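Local coordinates for protein aminotransferase, class III (Deinococcus radiodurans, PDB 3I4J) that probably acts as a pyridoxal-phosphate-dependent transaminase of class III, moving amino groups between substrates, at residues A48-R53 with L310-R315; L61-G66 with A297-S302; E75-R80 with A305-L310; I226-D231 with S250-D255. The protein carries 1 engineered substitution. All coordinates share one frame; numbering follows the deposited sequence.

How the contacts relate
Contacts 1, 2 and 3 all hold helix 300-315, whereas contact 4 lies apart in the central sheet, its centre 22 to 28 Å from theirs. Contact 1 sets helix 48-60 against the later turns of helix 300-315 and is partly exposed and ionic. Contact 3 packs helix 72-84 on overlapping turns, is largely buried and mostly apolar; the two share Leu310, and Arg80 of contact 3 reaches Asp311 and Glu314 of contact 1. Contact 2, buried at the start of the same helix, relies on proline packing and bridging waters. Contact 4, also buried, adds direct backbone and carboxylate hydrogen bonds. Contacts 1 to 3 touch the second subunit; contact 4 does not.

Contact 1 (A48-R53 with L310-R315); sequences AEVGER and LDIVER
Glu49 and Arg315 meet tip to tip in a salt bridge that satisfies both carboxylate oxygens. Arg315 NH2 donates to Glu49 OE1 at 2.7 Å, using the syn lone pair of that oxygen, while Arg315 NH1 donates to Glu49 OE2 at 3.1 Å from the syn side, the nitrogen lying slightly out of the carboxylate plane. The straighter of the two is the longer one, with an N-H...O angle of 163°. This one-to-one, end-on grip holds the two planes nearly coplanar, 24° apart. Glu49 can span the gap because CG is anti to the backbone N (chi1 -176°) and its chain stays extended.

The contact joins helix 48-60 to the last turns of helix 300-315 in the class III aminotransferase fold. The axes of the two short segments run roughly antiparallel, 11.1 Å apart at closest approach, a spacing that long polar side chains bridge.

A second salt bridge is built differently. Arg53 NH1 and NH2 both donate to Asp311 OD2, at 2.8 Å and 3.0 Å, so one oxygen accepts two hydrogen bonds and lies in the guanidinium plane. Asp311 OD1 is satisfied separately by Arg80 of helix 72-84, which leaves this carboxylate between two arginines and would be expected to favour its ionised form. Beneath the charged pairs, Val50 CG2 touches Ile312 CD1 at 3.8 Å, and Ile312 CG1 lies 3.6 Å from Glu49 OE1. Tyr267 packs on Val50, and Ile43 on Ile312.

Contact 2 (L61-G66 with A297-S302); sequences LPFVHG and AGHPVS
Pro300 lies against the backbone of Leu61, Pro62 and Phe63, at the first turn of helix 300-315, where His299 holds the N-cap position. The loop after helix 48-60 runs nearly antiparallel to 297-301, the turn leading into the helix, their end-to-end directions 172° apart. The pyrrolidine ring presents CB to Leu61 O at 3.2 Å and CD to Phe63 CA at 4.0 Å, and its CG meets Val64 CG2, which approaches at a slant. Val301 CG2 packs alongside Pro62, 4.0 Å from its CB.

Phe63 and His299 cross at about a right angle. His299 ND1 sits near the plane of the phenyl ring, at its edge, 3.9 Å from Phe63 CD1. With CG anti to the backbone N (chi1 178°), the imidazole folds over its own helix start, one face above Val301 N. Its CE1 comes 3.1 Å from Pro62 O, and its NE2 makes a weak hydrogen bond to Tyr267 O of the second subunit, whose Gly266 packs on Phe63 and His299.

Farther along, water takes over from direct contact. Two waters bridge the segments at Ala297 O: one also hydrogen-bonds Val64 O, and the other accepts from Gly66 N at 2.8 Å.

Contact 3 (E75-R80 with A305-L310); sequences EEYAGR and AGLSVL
The phenol of Tyr77 lies against the backbone of Gly306 and Leu307, with its CE1 3.4 Å from Gly306 C. Here helix 72-84 packs on helix 300-315 in a helix-helix crossing of 39° between the short segments, their axes 9.7 Å apart. The lack of a side chain on Gly306 lets the ring come this close. Tyr77 CG is anti to the backbone N (chi1 -179°), which carries the ring across to the other helix, where CD1 touches Leu307 CB at 3.8 Å.

Leu307 divides its two methyls: CD1 lies near the plane of the Tyr77 ring and 3.6 Å from Arg80 NH1, whereas CD2 meets the carboxylate carbon CD of Glu76 at 3.7 Å. The bent chain of Arg80 thus lies across Leu307, and its CB packs on Leu310 CD2, also at 3.7 Å. No direct hydrogen bond joins the segments.

In the next shell, Glu314, one turn beyond Leu310, makes a salt bridge with Arg80 NH2, which helps hold the guanidinium beside the two leucines. Phe92 meets the Tyr77 ring with planes about 80° apart, and Leu263 also packs on the tyrosine. Near the ring plane a water accepts from Tyr77 OH at 2.7 Å and donates to Gly306 O at 2.8 Å.

Contact 4 (I226-D231 with S250-D255); sequences IIFIAD and SGVTPD
The Phe228 ring carries Pro254 CB over one face, 4.2 Å above the plane and displaced toward the rim, while Val252 CG1 stands at its edge, 4.2 Å from CE2. The proline and phenyl groups cross at a slant. Pro254 CB also touches Ala230 CB at 3.8 Å, so the proline rests on two residues of the strand.

Asp255 closes a pair of hydrogen bonds with one residue. Its backbone N donates to Phe228 O at 2.8 Å, close to the carbonyl plane, and its OD2 accepts from Phe228 N through the anti lone pair, also at 2.8 Å and nearly straight at 171°. CG lies anti to the carbonyl carbon (chi1 -63°), which turns the carboxylate back to that N-H. Asp255 CB also touches Ile227 CG2.

The pairing lies just ahead of strand 256-259, whose Ile256 continues the backbone bonding to Phe228 in the mixed seven-stranded sheet. On its other side, strand 227-231 runs parallel to strand 191-196. Arg218 of helix 213-224 makes a salt bridge with Asp255 OD2, and helix 98-115 packs on Ile227 and Ile229.

Contact 1 (A48-R53 with L310-R315)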
loop_
_atom_site.group_PDB
_atom_site.type_symbol
_atom_site.label_atom_id
_atom_site.label_comp_id
_atom_site.label_asym_id
_atom_site.label_seq_id
_atom_site.Cartn_x
_atom_site.Cartn_y
_atom_site.Cartn_z
ATOM N N ALA C 48 -23.176 4.040 2.385
ATOM C CA ALA C 48 -23.427 4.454 1.011
ATOM C C ALA C 48 -22.906 5.865 0.782
ATOM O O ALA C 48 -22.521 6.215 -0.334
ATOM C CB ALA C 48 -24.920 4.389 0.706
ATOM N N GLU C 49 -22.894 6.674 1.840
ATOM C CA GLU C 49 -22.418 8.049 1.751
ATOM C C GLU C 49 -20.974 8.093 1.262
ATOM O O GLU C 49 -20.619 8.906 0.404
ATOM C CB GLU C 49 -22.495 8.736 3.115
ATOM C CG GLU C 49 -22.106 10.205 3.085
ATOM C CD GLU C 49 -22.169 10.854 4.457
ATOM O OE1 GLU C 49 -22.821 10.287 5.356
ATOM O OE2 GLU C 49 -21.576 11.937 4.635
ATOM N N VAL C 50 -20.142 7.222 1.821
ATOM C CA VAL C 50 -18.740 7.170 1.430
ATOM C C VAL C 50 -18.634 6.653 0.002
ATOM O O VAL C 50 -17.881 7.194 -0.812
ATOM C CB VAL C 50 -17.933 6.242 2.360
ATOM C CG1 VAL C 50 -16.466 6.223 1.930
ATOM C CG2 VAL C 50 -18.060 6.721 3.801
ATOM N N GLY C 51 -19.394 5.603 -0.295
ATOM C CA GLY C 51 -19.381 5.035 -1.631
ATOM C C GLY C 51 -19.730 6.064 -2.691
ATOM O O GLY C 51 -19.089 6.127 -3.744
ATOM N N GLU C 52 -20.740 6.882 -2.415
ATOM C CA GLU C 52 -21.162 7.908 -3.368
ATOM C C GLU C 52 -20.050 8.926 -3.597
ATOM O O GLU C 52 -19.839 9.382 -4.719
ATOM C CB GLU C 52 -22.416 8.636 -2.865
ATOM C CG GLU C 52 -23.569 7.726 -2.500
ATOM C CD GLU C 52 -23.957 6.785 -3.621
ATOM O OE1 GLU C 52 -24.383 7.272 -4.692
ATOM O OE2 GLU C 52 -23.836 5.554 -3.427
ATOM N N ARG C 53 -19.345 9.278 -2.528
ATOM C CA ARG C 53 -18.252 10.243 -2.613
ATOM C C ARG C 53 -17.093 9.685 -3.439
ATOM O O ARG C 53 -16.439 10.422 -4.179
ATOM C CB ARG C 53 -17.769 10.608 -1.205
ATOM C CG ARG C 53 -18.807 11.363 -0.375
ATOM C CD ARG C 53 -18.966 12.801 -0.866
ATOM N NE ARG C 53 -17.844 13.642 -0.450
ATOM C CZ ARG C 53 -17.668 14.095 0.791
ATOM N NH1 ARG C 53 -18.542 13.790 1.740
ATOM N NH2 ARG C 53 -16.617 14.847 1.085
ATOM N N LEU C 310 -14.181 11.409 7.285
ATOM C CA LEU C 310 -13.973 12.480 8.252
ATOM C C LEU C 310 -15.271 13.258 8.488
ATOM O O LEU C 310 -15.591 13.604 9.628
ATOM C CB LEU C 310 -12.866 13.422 7.774
ATOM C CG LEU C 310 -12.514 14.586 8.707
ATOM C CD1 LEU C 310 -12.098 14.060 10.082
ATOM C CD2 LEU C 310 -11.401 15.412 8.082
ATOM N N ASP C 311 -16.020 13.531 7.419
ATOM C CA ASP C 311 -17.291 14.250 7.552
ATOM C C ASP C 311 -18.200 13.521 8.536
ATOM O O ASP C 311 -18.856 14.139 9.376
ATOM C CB ASP C 311 -18.034 14.342 6.209
ATOM C CG ASP C 311 -17.370 15.279 5.217
ATOM O OD1 ASP C 311 -16.768 16.284 5.637
ATOM O OD2 ASP C 311 -17.475 15.018 4.002
ATOM N N ILE C 312 -18.240 12.198 8.410
ATOM C CA ILE C 312 -19.063 11.351 9.261
ATOM C C ILE C 312 -18.565 11.322 10.706
ATOM O O ILE C 312 -19.355 11.441 11.650
ATOM C CB ILE C 312 -19.101 9.920 8.689
ATOM C CG1 ILE C 312 -19.809 9.942 7.331
ATOM C CG2 ILE C 312 -19.798 8.976 9.657
ATOM C CD1 ILE C 312 -19.738 8.630 6.567
ATOM N N VAL C 313 -17.255 11.167 10.874
ATOM C CA VAL C 313 -16.649 11.132 12.199
ATOM C C VAL C 313 -16.986 12.408 12.970
ATOM O O VAL C 313 -17.291 12.361 14.161
ATOM C CB VAL C 313 -15.111 10.972 12.087
ATOM C CG1 VAL C 313 -14.447 11.185 13.446
ATOM C CG2 VAL C 313 -14.778 9.581 11.546
ATOM N N GLU C 314 -16.939 13.545 12.282
ATOM C CA GLU C 314 -17.244 14.826 12.913
ATOM C C GLU C 314 -18.750 15.025 13.108
ATOM O O GLU C 314 -19.205 15.361 14.202
ATOM C CB GLU C 314 -16.673 15.976 12.077
ATOM C CG GLU C 314 -15.164 15.917 11.904
ATOM C CD GLU C 314 -14.603 17.115 11.158
ATOM O OE1 GLU C 314 -15.128 17.450 10.074
ATOM O OE2 GLU C 314 -13.626 17.710 11.649
ATOM N N ARG C 315 -19.521 14.805 12.049
ATOM C CA ARG C 315 -20.968 14.984 12.126
ATOM C C ARG C 315 -21.631 14.108 13.189
ATOM O O ARG C 315 -22.529 14.565 13.899
ATOM C CB ARG C 315 -21.607 14.709 10.762
ATOM C CG ARG C 315 -23.103 14.987 10.715
ATOM C CD ARG C 315 -23.661 14.771 9.316
ATOM N NE ARG C 315 -23.728 13.359 8.964
ATOM C CZ ARG C 315 -23.143 12.821 7.899
ATOM N NH1 ARG C 315 -22.438 13.576 7.069
ATOM N NH2 ARG C 315 -23.265 11.525 7.666
#

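Contact 2 (L61-G66 with A297-S302)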
loop_
_atom_site.group_PDB
_atom_site.type_symbol
_atom_site.label_atom_id
_atom_site.label_comp_id
_atom_site.label_asym_id
_atom_site.label_seq_id
_atom_site.Cartn_x
_atom_site.Cartn_y
_atom_site.Cartn_z
ATOM N N LEU C 61 -12.028 13.011 -11.230
ATOM C CA LEU C 61 -10.570 12.952 -11.335
ATOM C C LEU C 61 -10.100 11.787 -10.467
ATOM O O LEU C 61 -9.835 11.956 -9.284
ATOM C CB LEU C 61 -9.948 14.250 -10.807
ATOM C CG LEU C 61 -8.417 14.263 -10.754
ATOM C CD1 LEU C 61 -7.867 14.655 -12.113
ATOM C CD2 LEU C 61 -7.944 15.242 -9.688
ATOM N N PRO C 62 -9.989 10.588 -11.050
ATOM C CA PRO C 62 -9.557 9.413 -10.285
ATOM C C PRO C 62 -8.091 9.272 -9.926
ATOM O O PRO C 62 -7.759 8.737 -8.859
ATOM C CB PRO C 62 -10.003 8.258 -11.168
ATOM C CG PRO C 62 -9.785 8.821 -12.547
ATOM C CD PRO C 62 -10.376 10.206 -12.420
ATOM N N PHE C 63 -7.213 9.744 -10.804
ATOM C CA PHE C 63 -5.792 9.554 -10.581
ATOM C C PHE C 63 -4.814 10.573 -11.141
ATOM O O PHE C 63 -4.930 11.026 -12.276
ATOM C CB PHE C 63 -5.378 8.188 -11.143
ATOM C CG PHE C 63 -3.932 7.855 -10.909
ATOM C CD1 PHE C 63 -3.537 7.224 -9.737
ATOM C CD2 PHE C 63 -2.956 8.224 -11.835
ATOM C CE1 PHE C 63 -2.187 6.967 -9.483
ATOM C CE2 PHE C 63 -1.601 7.971 -11.585
ATOM C CZ PHE C 63 -1.225 7.341 -10.404
ATOM N N VAL C 64 -3.827 10.900 -10.319
ATOM C CA VAL C 64 -2.734 11.771 -10.709
ATOM C C VAL C 64 -1.589 11.247 -9.873
ATOM O O VAL C 64 -1.802 10.741 -8.762
ATOM C CB VAL C 64 -2.971 13.275 -10.381
ATOM C CG1 VAL C 64 -4.154 13.800 -11.174
ATOM C CG2 VAL C 64 -3.169 13.473 -8.887
ATOM N N HIS C 65 -0.386 11.296 -10.425
ATOM C CA HIS C 65 0.777 10.841 -9.689
ATOM C C HIS C 65 1.288 12.071 -8.943
ATOM O O HIS C 65 1.410 13.149 -9.522
ATOM C CB HIS C 65 1.832 10.292 -10.647
ATOM C CG HIS C 65 2.969 9.610 -9.958
ATOM N ND1 HIS C 65 4.004 10.301 -9.367
ATOM C CD2 HIS C 65 3.208 8.297 -9.720
ATOM C CE1 HIS C 65 4.831 9.446 -8.793
ATOM N NE2 HIS C 65 4.370 8.223 -8.991
ATOM N N GLY C 66 1.558 11.899 -7.653
ATOM C CA GLY C 66 2.016 12.994 -6.815
ATOM C C GLY C 66 3.276 13.715 -7.257
ATOM O O GLY C 66 3.524 14.847 -6.833
ATOM N N ALA C 297 0.312 7.218 -3.709
ATOM C CA ALA C 297 0.362 8.206 -2.628
ATOM C C ALA C 297 -0.462 9.415 -3.069
ATOM O O ALA C 297 -0.220 9.969 -4.142
ATOM C CB ALA C 297 1.789 8.627 -2.368
ATOM N N GLY C 298 -1.430 9.815 -2.245
ATOM C CA GLY C 298 -2.276 10.952 -2.584
ATOM C C GLY C 298 -3.428 10.642 -3.531
ATOM O O GLY C 298 -4.151 11.545 -3.959
ATOM N N HIS C 299 -3.596 9.361 -3.854
ATOM C CA HIS C 299 -4.650 8.883 -4.752
ATOM C C HIS C 299 -5.980 9.610 -4.506
ATOM O O HIS C 299 -6.561 9.497 -3.429
ATOM C CB HIS C 299 -4.812 7.371 -4.545
ATOM C CG HIS C 299 -5.902 6.752 -5.361
ATOM N ND1 HIS C 299 -6.005 6.924 -6.725
ATOM C CD2 HIS C 299 -6.920 5.934 -5.007
ATOM C CE1 HIS C 299 -7.042 6.238 -7.175
ATOM N NE2 HIS C 299 -7.611 5.627 -6.153
ATOM N N PRO C 300 -6.479 10.359 -5.509
ATOM C CA PRO C 300 -7.741 11.092 -5.354
ATOM C C PRO C 300 -8.959 10.332 -4.840
ATOM O O PRO C 300 -9.653 10.814 -3.951
ATOM C CB PRO C 300 -7.970 11.683 -6.746
ATOM C CG PRO C 300 -6.569 12.004 -7.171
ATOM C CD PRO C 300 -5.817 10.735 -6.772
ATOM N N VAL C 301 -9.243 9.159 -5.391
ATOM C CA VAL C 301 -10.418 8.433 -4.932
ATOM C C VAL C 301 -10.268 8.003 -3.482
ATOM O O VAL C 301 -11.223 8.064 -2.708
ATOM C CB VAL C 301 -10.702 7.189 -5.800
ATOM C CG1 VAL C 301 -12.024 6.568 -5.383
ATOM C CG2 VAL C 301 -10.754 7.581 -7.268
ATOM N N SER C 302 -9.065 7.569 -3.115
ATOM C CA SER C 302 -8.818 7.134 -1.745
ATOM C C SER C 302 -8.882 8.322 -0.790
ATOM O O SER C 302 -9.375 8.201 0.326
ATOM C CB SER C 302 -7.461 6.440 -1.650
ATOM O OG SER C 302 -7.485 5.224 -2.383
HETATM O O HOH W 1 -1.453 11.681 -6.096
HETATM O O HOH W 2 1.476 9.513 -6.202
#

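Contact 3 (E75-R80 with A305-L310)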
loop_
_atom_site.group_PDB
_atom_site.type_symbol
_atom_site.label_atom_id
_atom_site.label_comp_id
_atom_site.label_asym_id
_atom_site.label_seq_id
_atom_site.Cartn_x
_atom_site.Cartn_y
_atom_site.Cartn_z
ATOM N N GLU C 75 -5.881 18.731 -1.350
ATOM C CA GLU C 75 -5.706 20.048 -0.736
ATOM C C GLU C 75 -6.786 20.271 0.318
ATOM O O GLU C 75 -6.508 20.755 1.418
ATOM C CB GLU C 75 -5.816 21.157 -1.789
ATOM C CG GLU C 75 -4.717 21.182 -2.837
ATOM C CD GLU C 75 -3.357 21.494 -2.254
ATOM O OE1 GLU C 75 -3.296 22.186 -1.209
ATOM O OE2 GLU C 75 -2.348 21.064 -2.849
ATOM N N GLU C 76 -8.023 19.928 -0.029
ATOM C CA GLU C 76 -9.145 20.100 0.882
ATOM C C GLU C 76 -9.011 19.184 2.092
ATOM O O GLU C 76 -9.091 19.631 3.237
ATOM C CB GLU C 76 -10.463 19.811 0.161
ATOM C CG GLU C 76 -11.697 19.964 1.034
ATOM C CD GLU C 76 -12.986 19.670 0.287
ATOM O OE1 GLU C 76 -12.920 19.352 -0.924
ATOM O OE2 GLU C 76 -14.067 19.758 0.911
ATOM N N TYR C 77 -8.786 17.902 1.829
ATOM C CA TYR C 77 -8.657 16.915 2.892
ATOM C C TYR C 77 -7.515 17.207 3.868
ATOM O O TYR C 77 -7.699 17.109 5.080
ATOM C CB TYR C 77 -8.467 15.522 2.285
ATOM C CG TYR C 77 -8.348 14.427 3.313
ATOM C CD1 TYR C 77 -9.403 14.133 4.176
ATOM C CD2 TYR C 77 -7.175 13.679 3.424
ATOM C CE1 TYR C 77 -9.298 13.120 5.129
ATOM C CE2 TYR C 77 -7.061 12.664 4.371
ATOM C CZ TYR C 77 -8.121 12.391 5.219
ATOM O OH TYR C 77 -8.000 11.389 6.156
ATOM N N ALA C 78 -6.341 17.556 3.344
ATOM C CA ALA C 78 -5.188 17.844 4.194
ATOM C C ALA C 78 -5.545 18.886 5.250
ATOM O O ALA C 78 -5.236 18.715 6.428
ATOM C CB ALA C 78 -4.012 18.335 3.351
ATOM N N GLY C 79 -6.197 19.961 4.823
ATOM C CA GLY C 79 -6.591 21.006 5.757
ATOM C C GLY C 79 -7.637 20.531 6.749
ATOM O O GLY C 79 -7.533 20.794 7.953
ATOM N N ARG C 80 -8.643 19.821 6.248
ATOM C CA ARG C 80 -9.711 19.304 7.091
ATOM C C ARG C 80 -9.169 18.346 8.143
ATOM O O ARG C 80 -9.539 18.419 9.313
ATOM C CB ARG C 80 -10.759 18.589 6.235
ATOM C CG ARG C 80 -11.725 19.531 5.520
ATOM C CD ARG C 80 -12.719 20.135 6.508
ATOM N NE ARG C 80 -13.479 19.097 7.201
ATOM C CZ ARG C 80 -14.408 18.337 6.631
ATOM N NH1 ARG C 80 -14.709 18.500 5.350
ATOM N NH2 ARG C 80 -15.021 17.393 7.335
ATOM N N ALA C 305 -12.352 9.229 -0.095
ATOM C CA ALA C 305 -12.932 8.310 0.876
ATOM C C ALA C 305 -12.592 8.803 2.278
ATOM O O ALA C 305 -13.445 8.806 3.167
ATOM C CB ALA C 305 -12.386 6.900 0.663
ATOM N N GLY C 306 -11.340 9.216 2.464
ATOM C CA GLY C 306 -10.908 9.728 3.753
ATOM C C GLY C 306 -11.708 10.957 4.141
ATOM O O GLY C 306 -12.155 11.078 5.282
ATOM N N LEU C 307 -11.901 11.866 3.190
ATOM C CA LEU C 307 -12.661 13.089 3.450
ATOM C C LEU C 307 -14.109 12.789 3.840
ATOM O O LEU C 307 -14.654 13.407 4.757
ATOM C CB LEU C 307 -12.629 13.996 2.213
ATOM C CG LEU C 307 -13.350 15.348 2.310
ATOM C CD1 LEU C 307 -12.737 16.186 3.427
ATOM C CD2 LEU C 307 -13.236 16.075 0.979
ATOM N N SER C 308 -14.737 11.844 3.146
ATOM C CA SER C 308 -16.119 11.480 3.442
ATOM C C SER C 308 -16.201 10.843 4.828
ATOM O O SER C 308 -17.132 11.102 5.594
ATOM C CB SER C 308 -16.653 10.511 2.381
ATOM O OG SER C 308 -17.991 10.129 2.663
ATOM N N VAL C 309 -15.223 10.005 5.148
ATOM C CA VAL C 309 -15.186 9.353 6.452
ATOM C C VAL C 309 -15.026 10.415 7.540
ATOM O O VAL C 309 -15.666 10.342 8.584
ATOM C CB VAL C 309 -14.019 8.337 6.535
ATOM C CG1 VAL C 309 -13.795 7.899 7.982
ATOM C CG2 VAL C 309 -14.338 7.116 5.667
ATOM N N LEU C 310 -14.181 11.409 7.285
ATOM C CA LEU C 310 -13.973 12.480 8.252
ATOM C C LEU C 310 -15.271 13.258 8.488
ATOM O O LEU C 310 -15.591 13.604 9.628
ATOM C CB LEU C 310 -12.866 13.422 7.774
ATOM C CG LEU C 310 -12.514 14.586 8.707
ATOM C CD1 LEU C 310 -12.098 14.060 10.082
ATOM C CD2 LEU C 310 -11.401 15.412 8.082
HETATM O O HOH W 3 -10.319 10.603 7.364
#

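Contact 4 (I226-D231 with S250-D255)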
loop_
_atom_site.group_PDB
_atom_site.type_symbol
_atom_site.label_atom_id
_atom_site.label_comp_id
_atom_site.label_asym_id
_atom_site.label_seq_id
_atom_site.Cartn_x
_atom_site.Cartn_y
_atom_site.Cartn_z
ATOM N N ILE C 226 15.257 16.014 19.958
ATOM C CA ILE C 226 14.895 14.876 19.109
ATOM C C ILE C 226 13.442 14.964 18.641
ATOM O O ILE C 226 12.610 15.617 19.270
ATOM C CB ILE C 226 15.122 13.519 19.830
ATOM C CG1 ILE C 226 14.181 13.384 21.034
ATOM C CG2 ILE C 226 16.593 13.404 20.242
ATOM C CD1 ILE C 226 14.206 12.008 21.698
ATOM N N ILE C 227 13.151 14.315 17.519
ATOM C CA ILE C 227 11.809 14.318 16.949
ATOM C C ILE C 227 10.909 13.321 17.674
ATOM O O ILE C 227 11.260 12.151 17.816
ATOM C CB ILE C 227 11.852 13.938 15.442
ATOM C CG1 ILE C 227 12.606 15.013 14.647
ATOM C CG2 ILE C 227 10.440 13.767 14.899
ATOM C CD1 ILE C 227 11.907 16.353 14.605
ATOM N N PHE C 228 9.755 13.790 18.137
ATOM C CA PHE C 228 8.802 12.930 18.826
ATOM C C PHE C 228 7.765 12.471 17.798
ATOM O O PHE C 228 7.011 13.275 17.233
ATOM C CB PHE C 228 8.148 13.702 19.982
ATOM C CG PHE C 228 7.082 12.936 20.726
ATOM C CD1 PHE C 228 7.058 11.541 20.736
ATOM C CD2 PHE C 228 6.121 13.624 21.461
ATOM C CE1 PHE C 228 6.090 10.850 21.470
ATOM C CE2 PHE C 228 5.153 12.944 22.197
ATOM C CZ PHE C 228 5.138 11.553 22.202
ATOM N N ILE C 229 7.764 11.169 17.526
ATOM C CA ILE C 229 6.840 10.594 16.556
ATOM C C ILE C 229 5.766 9.804 17.287
ATOM O O ILE C 229 6.078 8.903 18.055
ATOM C CB ILE C 229 7.568 9.628 15.587
ATOM C CG1 ILE C 229 8.725 10.350 14.888
ATOM C CG2 ILE C 229 6.584 9.094 14.551
ATOM C CD1 ILE C 229 9.647 9.424 14.097
ATOM N N ALA C 230 4.503 10.153 17.058
ATOM C CA ALA C 230 3.402 9.435 17.680
ATOM C C ALA C 230 2.820 8.480 16.643
ATOM O O ALA C 230 2.315 8.915 15.605
ATOM C CB ALA C 230 2.327 10.399 18.151
ATOM N N ASP C 231 2.918 7.185 16.922
ATOM C CA ASP C 231 2.385 6.169 16.021
ATOM C C ASP C 231 0.922 5.981 16.397
ATOM O O ASP C 231 0.596 5.258 17.347
ATOM C CB ASP C 231 3.150 4.851 16.186
ATOM C CG ASP C 231 2.639 3.760 15.257
ATOM O OD1 ASP C 231 1.543 3.927 14.694
ATOM O OD2 ASP C 231 3.324 2.729 15.103
ATOM N N SER C 250 -3.000 15.896 28.485
ATOM C CA SER C 250 -2.881 17.355 28.519
ATOM C C SER C 250 -2.734 18.028 27.155
ATOM O O SER C 250 -2.082 19.065 27.036
ATOM C CB SER C 250 -1.698 17.757 29.406
ATOM O OG SER C 250 -1.831 17.216 30.708
ATOM N N GLY C 251 -3.337 17.440 26.130
ATOM C CA GLY C 251 -3.261 18.020 24.801
ATOM C C GLY C 251 -1.891 18.004 24.150
ATOM O O GLY C 251 -1.643 18.759 23.212
ATOM N N VAL C 252 -1.001 17.143 24.632
ATOM C CA VAL C 252 0.344 17.050 24.066
ATOM C C VAL C 252 0.281 16.750 22.572
ATOM O O VAL C 252 -0.576 15.993 22.116
ATOM C CB VAL C 252 1.179 15.943 24.767
ATOM C CG1 VAL C 252 2.435 15.629 23.957
ATOM C CG2 VAL C 252 1.581 16.408 26.170
ATOM N N THR C 253 1.183 17.369 21.819
ATOM C CA THR C 253 1.252 17.166 20.378
ATOM C C THR C 253 2.656 16.704 20.013
ATOM O O THR C 253 3.640 17.121 20.628
ATOM C CB THR C 253 0.929 18.468 19.604
ATOM O OG1 THR C 253 1.817 19.515 20.023
ATOM C CG2 THR C 253 -0.517 18.883 19.852
ATOM N N PRO C 254 2.767 15.817 19.014
ATOM C CA PRO C 254 4.064 15.305 18.578
ATOM C C PRO C 254 4.625 16.182 17.465
ATOM O O PRO C 254 3.992 17.160 17.061
ATOM C CB PRO C 254 3.713 13.912 18.076
ATOM C CG PRO C 254 2.400 14.162 17.378
ATOM C CD PRO C 254 1.665 15.139 18.303
ATOM N N ASP C 255 5.816 15.835 16.987
ATOM C CA ASP C 255 6.434 16.559 15.887
ATOM C C ASP C 255 5.954 15.897 14.592
ATOM O O ASP C 255 5.846 16.542 13.554
ATOM C CB ASP C 255 7.955 16.501 16.006
ATOM C CG ASP C 255 8.456 17.180 17.267
ATOM O OD1 ASP C 255 8.065 18.348 17.495
ATOM O OD2 ASP C 255 9.229 16.558 18.026
#